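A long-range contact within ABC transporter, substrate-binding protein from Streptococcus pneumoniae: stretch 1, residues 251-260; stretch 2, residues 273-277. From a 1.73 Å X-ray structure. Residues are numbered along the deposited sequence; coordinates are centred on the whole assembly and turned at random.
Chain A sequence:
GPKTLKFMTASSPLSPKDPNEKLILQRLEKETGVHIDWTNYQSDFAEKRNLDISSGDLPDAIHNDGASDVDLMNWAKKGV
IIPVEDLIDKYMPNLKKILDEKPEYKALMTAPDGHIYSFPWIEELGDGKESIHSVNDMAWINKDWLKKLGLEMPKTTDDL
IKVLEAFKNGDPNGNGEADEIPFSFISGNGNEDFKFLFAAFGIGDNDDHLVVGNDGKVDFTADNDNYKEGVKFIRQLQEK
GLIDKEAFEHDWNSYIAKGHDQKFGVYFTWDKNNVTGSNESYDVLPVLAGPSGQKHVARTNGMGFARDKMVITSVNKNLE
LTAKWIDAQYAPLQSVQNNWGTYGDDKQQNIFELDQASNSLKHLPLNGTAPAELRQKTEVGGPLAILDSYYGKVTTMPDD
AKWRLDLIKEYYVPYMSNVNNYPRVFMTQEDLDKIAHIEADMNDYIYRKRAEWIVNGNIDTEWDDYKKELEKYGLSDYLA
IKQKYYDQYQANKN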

# COMPACT_ATOMS: atom_id res chain seq x y z
N ASP A 251 -3.08 16.13 13.62
CA ASP A 251 -3.31 15.63 12.29
C ASP A 251 -2.05 15.79 11.46
O ASP A 251 -1.05 16.28 11.95
CB ASP A 251 -4.56 16.28 11.66
CG ASP A 251 -4.41 17.79 11.39
OD1 ASP A 251 -3.32 18.40 11.54
OD2 ASP A 251 -5.45 18.37 11.02
N TRP A 252 -2.10 15.29 10.22
CA TRP A 252 -0.96 15.29 9.31
C TRP A 252 -0.38 16.70 9.13
O TRP A 252 0.82 16.89 9.17
CB TRP A 252 -1.41 14.75 7.97
CG TRP A 252 -0.41 14.86 6.84
CD1 TRP A 252 -0.51 15.66 5.73
CD2 TRP A 252 0.81 14.10 6.69
NE1 TRP A 252 0.57 15.46 4.90
CE2 TRP A 252 1.40 14.51 5.46
CE3 TRP A 252 1.47 13.14 7.47
CZ2 TRP A 252 2.62 13.99 5.00
CZ3 TRP A 252 2.69 12.62 7.01
CH2 TRP A 252 3.24 13.05 5.78
N ASN A 253 -1.27 17.67 8.95
CA ASN A 253 -0.83 19.07 8.79
C ASN A 253 -0.01 19.58 9.96
O ASN A 253 1.04 20.16 9.76
CB ASN A 253 -2.03 19.99 8.49
CG ASN A 253 -2.52 19.85 7.05
OD1 ASN A 253 -1.75 19.59 6.14
ND2 ASN A 253 -3.80 20.06 6.84
N SER A 254 -0.44 19.31 11.18
CA SER A 254 0.34 19.72 12.35
C SER A 254 1.69 18.98 12.49
O SER A 254 2.71 19.57 12.84
CB SER A 254 -0.48 19.55 13.62
OG SER A 254 0.40 19.66 14.74
N TYR A 255 1.65 17.67 12.23
CA TYR A 255 2.83 16.79 12.32
C TYR A 255 3.92 17.26 11.39
O TYR A 255 5.08 17.40 11.79
CB TYR A 255 2.39 15.39 11.91
CG TYR A 255 3.31 14.23 12.14
CD1 TYR A 255 3.60 13.78 13.43
CD2 TYR A 255 3.79 13.47 11.06
CE1 TYR A 255 4.38 12.65 13.64
CE2 TYR A 255 4.57 12.34 11.27
CZ TYR A 255 4.85 11.92 12.56
OH TYR A 255 5.62 10.82 12.80
N ILE A 256 3.57 17.49 10.14
CA ILE A 256 4.57 17.99 9.18
C ILE A 256 5.02 19.45 9.42
O ILE A 256 6.12 19.80 9.04
CB ILE A 256 4.16 17.74 7.72
CG1 ILE A 256 3.03 18.63 7.27
CG2 ILE A 256 3.80 16.26 7.52
CD1 ILE A 256 2.74 18.51 5.79
N ALA A 257 4.19 20.27 10.06
CA ALA A 257 4.65 21.63 10.46
C ALA A 257 5.79 21.53 11.47
O ALA A 257 6.82 22.20 11.34
CB ALA A 257 3.49 22.45 11.04
N LYS A 258 5.60 20.68 12.48
CA LYS A 258 6.65 20.42 13.45
C LYS A 258 7.83 19.70 12.84
O LYS A 258 8.97 20.01 13.17
CB LYS A 258 6.11 19.60 14.62
CG LYS A 258 5.17 20.39 15.49
CD LYS A 258 4.65 19.54 16.64
CE LYS A 258 3.54 18.61 16.20
NZ LYS A 258 3.01 17.94 17.42
N GLY A 259 7.57 18.75 11.94
CA GLY A 259 8.66 18.10 11.19
C GLY A 259 9.48 19.05 10.33
O GLY A 259 10.71 18.98 10.32
N HIS A 260 8.79 19.93 9.60
CA HIS A 260 9.42 20.97 8.76
C HIS A 260 10.39 21.84 9.58
O HIS A 260 11.48 22.18 9.10
CB HIS A 260 8.32 21.83 8.11
CG HIS A 260 8.84 22.91 7.20
ND1 HIS A 260 8.24 24.14 7.11
CD2 HIS A 260 9.88 22.93 6.34
CE1 HIS A 260 8.89 24.88 6.23
NE2 HIS A 260 9.90 24.18 5.76
N ASN A 273 11.22 12.68 3.37
CA ASN A 273 11.09 13.85 2.48
C ASN A 273 9.75 14.59 2.63
O ASN A 273 9.71 15.82 2.49
CB ASN A 273 11.38 13.44 1.03
CG ASN A 273 12.87 13.13 0.80
OD1 ASN A 273 13.67 14.05 0.60
ND2 ASN A 273 13.25 11.84 0.85
N ASN A 274 8.69 13.87 2.98
CA ASN A 274 7.39 14.46 3.18
C ASN A 274 7.19 15.13 4.54
O ASN A 274 6.13 15.71 4.77
CB ASN A 274 6.27 13.44 2.96
CG ASN A 274 6.38 12.72 1.61
OD1 ASN A 274 6.37 11.47 1.53
ND2 ASN A 274 6.52 13.50 0.54
N VAL A 275 8.13 14.97 5.46
CA VAL A 275 7.94 15.45 6.84
C VAL A 275 9.09 16.33 7.23
O VAL A 275 8.85 17.52 7.45
CB VAL A 275 7.74 14.30 7.86
CG1 VAL A 275 7.53 14.83 9.27
CG2 VAL A 275 6.54 13.47 7.44
N THR A 276 10.30 15.79 7.32
CA THR A 276 11.46 16.60 7.71
C THR A 276 12.25 17.17 6.51
O THR A 276 13.11 18.03 6.70
CB THR A 276 12.39 15.83 8.65
OG1 THR A 276 12.74 14.55 8.08
CG2 THR A 276 11.70 15.67 10.02
N GLY A 277 11.95 16.71 5.31
CA GLY A 277 12.51 17.27 4.08
C GLY A 277 13.65 16.48 3.49
O GLY A 277 14.04 15.40 4.00
O HOH W 1 12.91 20.87 7.17

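Val275 is the apolar centre of this contact. It is buried, and the helix of stretch 1 covers more of it than of any other residue in stretch 2. Its side chain meets Trp252, Tyr255 and Ile256. CG2 of Val275 lies 3.7 Å from CH2 of Trp252 and 3.9 Å from CG2 of Ile256. CG1 of Val275 packs more loosely against Tyr255, 4.4 Å from its CE2. These pairs have no directional bond. They are held by dispersion and by the exclusion of water from the apolar surface. Both aromatic rings meet the valine obliquely. The CA-to-CB bonds of Trp252 and Tyr255 point sideways, but the ends of both side chains come nearer to stretch 2.

The backbones come close on this same side of the helix. The CA atoms of Ile256 and Val275 are 4.8 Å apart, and those of Gly259 and Thr276 are 4.7 Å apart. Gly259 makes the close approach possible. A CB on this residue would point toward stretch 2 and would sit 2.5 Å from CG1 of Val275, which is a clash. With no side chain there, the carbonyl oxygen of Val275 reaches to 3.3 Å from C of Gly259. The methyl CG2 of Thr276 packs 3.5 Å from O of Gly259. The hydroxyl of Thr276 is hydrogen-bonded elsewhere in the structure.

Toward Asn274 the contact becomes mixed. The carbonyl oxygen of Asn274 lies 3.6 Å from CG2 of Ile256 and 3.9 Å from CZ2 of Trp252. The side chain of Asn274 adds a contact of 4.2 Å between its CB and CH2 of Trp252. These are packing contacts between carbon and a polar backbone, or between carbons.

No direct hydrogen bond joins the two stretches. N of His260 is 3.2 Å from O of Val275, but the angle is poor. That amide instead donates within the helix to O of Ile256, at 2.7 Å. The polar link is made by water 1. It donates to O of His260 at 2.7 Å and to O of Thr276 at 2.9 Å. Two carbonyl oxygens cannot bond to each other, so a water with two protons to give suits the site.

Beyond reach of stretch 2, Asp251 caps the start of the helix. Its OD1 accepts from N of Ser254 at 3.0 Å, satisfying an amide in the first turn.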